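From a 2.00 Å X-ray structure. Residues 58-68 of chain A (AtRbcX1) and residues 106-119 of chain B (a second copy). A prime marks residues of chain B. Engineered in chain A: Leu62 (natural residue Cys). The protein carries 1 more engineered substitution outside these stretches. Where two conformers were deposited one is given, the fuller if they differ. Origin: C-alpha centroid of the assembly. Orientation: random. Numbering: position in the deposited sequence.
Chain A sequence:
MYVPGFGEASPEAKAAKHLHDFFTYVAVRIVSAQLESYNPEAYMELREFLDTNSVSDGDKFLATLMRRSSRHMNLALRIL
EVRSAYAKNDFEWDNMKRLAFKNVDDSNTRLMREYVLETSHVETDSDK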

# COMPACT_ATOMS: atom_id res chain seq x y z
N GLY A 58 8.57 -4.57 8.64
CA GLY A 58 7.95 -3.42 9.28
C GLY A 58 8.46 -3.18 10.69
O GLY A 58 9.66 -3.02 10.92
N ASP A 59 7.55 -3.15 11.66
CA ASP A 59 7.94 -2.80 13.03
C ASP A 59 8.78 -3.87 13.67
O ASP A 59 9.56 -3.57 14.57
CB ASP A 59 6.72 -2.49 13.90
CG ASP A 59 6.13 -1.09 13.64
OD1 ASP A 59 6.59 -0.34 12.74
OD2 ASP A 59 5.17 -0.75 14.37
N LYS A 60 8.62 -5.14 13.24
CA LYS A 60 9.52 -6.20 13.72
C LYS A 60 10.97 -5.90 13.36
O LYS A 60 11.89 -6.12 14.16
CB LYS A 60 9.14 -7.57 13.14
CG LYS A 60 7.77 -8.11 13.58
CD LYS A 60 7.25 -9.21 12.64
CE LYS A 60 6.55 -8.61 11.41
NZ LYS A 60 6.37 -9.59 10.29
N PHE A 61 11.17 -5.42 12.15
CA PHE A 61 12.50 -5.02 11.67
C PHE A 61 13.07 -3.92 12.55
O PHE A 61 14.22 -4.00 12.96
CB PHE A 61 12.35 -4.56 10.22
CG PHE A 61 13.58 -3.89 9.63
CD1 PHE A 61 13.76 -2.51 9.74
CD2 PHE A 61 14.49 -4.62 8.88
CE1 PHE A 61 14.86 -1.89 9.17
CE2 PHE A 61 15.58 -4.01 8.29
CZ PHE A 61 15.77 -2.64 8.44
N LEU A 62 12.26 -2.91 12.85
CA LEU A 62 12.73 -1.82 13.67
C LEU A 62 13.10 -2.30 15.07
O LEU A 62 14.10 -1.87 15.62
CB LEU A 62 11.66 -0.72 13.75
CG LEU A 62 11.43 -0.01 12.42
CD1 LEU A 62 10.30 1.01 12.55
CD2 LEU A 62 12.73 0.64 11.99
N ALA A 63 12.27 -3.17 15.64
CA ALA A 63 12.51 -3.66 17.00
C ALA A 63 13.81 -4.47 17.07
O ALA A 63 14.57 -4.35 18.02
CB ALA A 63 11.28 -4.52 17.49
N THR A 64 14.07 -5.29 16.06
CA THR A 64 15.33 -6.03 15.96
C THR A 64 16.53 -5.07 15.80
O THR A 64 17.56 -5.21 16.48
CB THR A 64 15.20 -7.07 14.79
OG1 THR A 64 14.11 -7.93 15.08
CG2 THR A 64 16.45 -7.93 14.61
N LEU A 65 16.38 -4.08 14.92
CA LEU A 65 17.41 -3.06 14.72
C LEU A 65 17.78 -2.36 16.06
O LEU A 65 18.96 -2.25 16.43
CB LEU A 65 16.93 -2.04 13.68
CG LEU A 65 17.89 -0.91 13.28
CD1 LEU A 65 19.18 -1.51 12.71
CD2 LEU A 65 17.22 0.03 12.25
N MET A 66 16.75 -1.87 16.76
CA MET A 66 16.95 -1.23 18.08
C MET A 66 17.82 -2.03 19.06
O MET A 66 18.63 -1.47 19.81
CB MET A 66 15.59 -1.01 18.76
CG MET A 66 14.76 0.08 18.11
SD MET A 66 13.08 0.13 18.76
CE MET A 66 13.38 1.05 20.27
N ARG A 67 17.60 -3.33 19.09
CA ARG A 67 18.29 -4.19 20.07
C ARG A 67 19.65 -4.73 19.61
O ARG A 67 20.35 -5.37 20.39
CB ARG A 67 17.38 -5.36 20.46
CG ARG A 67 16.10 -4.93 21.17
CD ARG A 67 14.99 -5.98 21.12
NE ARG A 67 13.84 -5.59 21.94
CZ ARG A 67 12.96 -4.64 21.64
NH1 ARG A 67 13.07 -3.93 20.52
NH2 ARG A 67 11.96 -4.38 22.48
N ARG A 68 20.05 -4.48 18.37
CA ARG A 68 21.29 -5.09 17.86
C ARG A 68 22.56 -4.50 18.50
O ARG A 68 23.55 -5.22 18.70
CB ARG A 68 21.34 -5.05 16.33
CG ARG A 68 22.53 -5.76 15.67
CD ARG A 68 22.63 -7.22 16.09
NE ARG A 68 21.37 -7.95 15.97
CZ ARG A 68 20.95 -8.53 14.85
NH1 ARG A 68 21.70 -8.47 13.74
NH2 ARG A 68 19.79 -9.18 14.83
N ASP B 106 1.30 5.53 17.14
CA ASP B 106 1.21 4.40 18.07
C ASP B 106 2.36 3.41 17.92
O ASP B 106 2.80 2.81 18.91
CB ASP B 106 -0.10 3.66 17.90
CG ASP B 106 -1.28 4.47 18.36
OD1 ASP B 106 -1.06 5.58 18.88
OD2 ASP B 106 -2.42 4.00 18.19
N SER B 107 2.84 3.22 16.69
CA SER B 107 4.00 2.34 16.48
C SER B 107 5.24 2.89 17.19
O SER B 107 5.97 2.17 17.89
CB SER B 107 4.28 2.17 14.98
OG SER B 107 5.64 1.80 14.77
N ASN B 108 5.50 4.19 17.00
CA ASN B 108 6.60 4.89 17.67
C ASN B 108 6.55 4.67 19.16
O ASN B 108 7.53 4.30 19.80
CB ASN B 108 6.48 6.40 17.45
CG ASN B 108 6.96 6.85 16.11
OD1 ASN B 108 7.61 6.11 15.39
ND2 ASN B 108 6.65 8.09 15.76
N THR B 109 5.38 4.97 19.72
CA THR B 109 5.13 4.81 21.16
C THR B 109 5.39 3.40 21.67
O THR B 109 6.05 3.20 22.68
CB THR B 109 3.67 5.21 21.47
OG1 THR B 109 3.53 6.60 21.23
CG2 THR B 109 3.35 4.95 22.94
N ARG B 110 4.83 2.42 20.97
CA ARG B 110 4.92 1.04 21.40
C ARG B 110 6.34 0.51 21.30
O ARG B 110 6.83 -0.16 22.22
CB ARG B 110 3.94 0.20 20.59
CG ARG B 110 4.00 -1.30 20.84
CD ARG B 110 2.86 -1.99 20.08
NE ARG B 110 2.70 -1.40 18.74
CZ ARG B 110 1.63 -0.74 18.29
NH1 ARG B 110 0.56 -0.56 19.04
NH2 ARG B 110 1.65 -0.26 17.05
N LEU B 111 7.04 0.83 20.21
CA LEU B 111 8.43 0.38 20.04
C LEU B 111 9.33 0.86 21.17
O LEU B 111 10.11 0.07 21.72
CB LEU B 111 8.98 0.87 18.70
CG LEU B 111 8.49 0.04 17.51
CD1 LEU B 111 8.71 0.78 16.21
CD2 LEU B 111 9.27 -1.28 17.52
N MET B 112 9.21 2.14 21.52
CA MET B 112 9.98 2.75 22.61
C MET B 112 9.59 2.20 24.00
O MET B 112 10.45 1.93 24.85
CB MET B 112 9.77 4.27 22.57
CG MET B 112 10.25 4.92 21.27
SD MET B 112 12.02 4.60 21.02
CE MET B 112 12.69 5.76 22.22
N ARG B 113 8.29 2.06 24.22
CA ARG B 113 7.80 1.56 25.50
C ARG B 113 8.27 0.13 25.75
O ARG B 113 8.80 -0.18 26.82
CB ARG B 113 6.27 1.65 25.57
CG ARG B 113 5.69 1.19 26.91
CD ARG B 113 4.16 1.29 26.93
NE ARG B 113 3.53 0.45 25.92
CZ ARG B 113 2.81 0.91 24.90
NH1 ARG B 113 2.60 2.22 24.76
NH2 ARG B 113 2.28 0.06 24.02
N GLU B 114 8.09 -0.75 24.77
CA GLU B 114 8.50 -2.16 24.93
C GLU B 114 10.00 -2.30 25.04
O GLU B 114 10.51 -3.16 25.76
CB GLU B 114 7.96 -3.03 23.80
CG GLU B 114 6.47 -2.83 23.67
CD GLU B 114 5.78 -3.73 22.65
OE1 GLU B 114 6.45 -4.42 21.84
OE2 GLU B 114 4.54 -3.75 22.71
N TYR B 115 10.73 -1.44 24.34
CA TYR B 115 12.16 -1.43 24.50
C TYR B 115 12.55 -1.09 25.95
O TYR B 115 13.29 -1.83 26.61
CB TYR B 115 12.82 -0.44 23.53
CG TYR B 115 14.30 -0.51 23.67
CD1 TYR B 115 15.02 -1.55 23.08
CD2 TYR B 115 14.99 0.41 24.46
CE1 TYR B 115 16.39 -1.64 23.25
CE2 TYR B 115 16.35 0.32 24.63
CZ TYR B 115 17.05 -0.71 24.03
OH TYR B 115 18.41 -0.79 24.19
N VAL B 116 12.07 0.06 26.42
CA VAL B 116 12.42 0.50 27.77
C VAL B 116 12.05 -0.56 28.81
O VAL B 116 12.85 -0.91 29.69
CB VAL B 116 11.76 1.83 28.10
CG1 VAL B 116 11.87 2.12 29.60
CG2 VAL B 116 12.40 2.96 27.27
N LEU B 117 10.85 -1.10 28.68
CA LEU B 117 10.36 -2.07 29.65
C LEU B 117 11.22 -3.31 29.73
O LEU B 117 11.56 -3.76 30.82
CB LEU B 117 8.90 -2.41 29.35
CG LEU B 117 7.97 -1.32 29.86
CD1 LEU B 117 6.54 -1.64 29.57
CD2 LEU B 117 8.20 -1.13 31.36
N GLU B 118 11.59 -3.87 28.58
CA GLU B 118 12.30 -5.14 28.56
C GLU B 118 13.79 -5.02 28.90
O GLU B 118 14.43 -6.00 29.30
CB GLU B 118 12.08 -5.89 27.24
CG GLU B 118 13.03 -5.55 26.10
CD GLU B 118 12.91 -6.55 24.94
OE1 GLU B 118 11.79 -6.72 24.41
OE2 GLU B 118 13.92 -7.18 24.58
N THR B 119 14.35 -3.82 28.78
CA THR B 119 15.74 -3.62 29.18
C THR B 119 15.81 -2.99 30.56
O THR B 119 16.29 -1.87 30.71
CB THR B 119 16.51 -2.75 28.16
OG1 THR B 119 15.95 -1.43 28.14
CG2 THR B 119 16.45 -3.36 26.76
O HOH W 1 4.40 -1.87 16.59
O HOH W 2 20.33 -1.43 22.00
O HOH W 3 10.60 -2.44 20.97

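Helices that pack across a subunit interface often divide their contact into an apolar middle and polar ends, and the pair formed by two copies of AtRbcX1 is a compact example. The helix that starts at Asp59 and the partner helix that runs through Asp106′ to Glu118′ point in broadly the same direction, their axes 37° apart and 10.6 Å distant at closest approach. Asp59 lies beside Ser107′ and Ala63 beside Leu111′, so one turn of each helix advances in step with the other.

The middle is a knob-into-hole arrangement. Leu111′ points toward the partner helix and, with chi1 m and chi2 t, places its branched end among Asp59, Leu62, Ala63 and Met66. Leu111′ CD2 lies 3.8 Å from Ala63 CB, where the CA atoms of Ala63 and Leu111′ are 6.5 Å apart, while Leu111′ CD1 is 4.0 Å from CD1 of Leu62, an engineered residue. Met66 continues the apolar surface. Its chi1 m and chi2 t extend the chain toward the other helix, and chi3 p then turns the methyl so that Met66 CE reaches 3.6 Å from Tyr115′ CB and 3.9 Å from Met112′ SD. An unbranched thioether can thread between neighbours in this way.

At the N-terminal end, Asp59 adopts chi1 m, which brings Asp59 OD2 within 2.6 Å of Ser107′ OG; the hydroxyl donates this short hydrogen bond. OD2 also accepts from water 1, which in turn accepts from Arg110′ NE. The water bridges carboxylate and guanidinium, whose nearest atoms, Asp59 OD2 and Arg110′ NH2, are 4.5 Å apart, beyond salt-bridge range.

The other end depends on Arg67. Its CA-to-CB bond points sideways, yet chi1 m followed by t at chi2 and chi3 carries the guanidinium to the partner, and chi4 of 73° sets the plane of the group. Two hydrogen bonds form: Arg67 NE donates to Glu118′ OE2 at 3.1 Å and Arg67 NH2 to Glu118′ OE1 at 3.0 Å, a two-pronged salt bridge for which Glu118′ uses chi1 p. Meanwhile Arg67 NH1 turns back to its own helix, donating to Ala63 O at 2.9 Å, which helps anchor the extended chain. With Glu118′ at the guanidinium edge, one face remains free to lie against Tyr115′ CD1, and the aliphatic Arg67 CG approaches the edge of the tyrosine ring, 3.9 Å from Tyr115′ CE1. Water 3 accepts from Arg67 NH2 and donates to Leu111′ O, and water 2 links Met66 O to Tyr115′ OH, so solvent completes the polar margin.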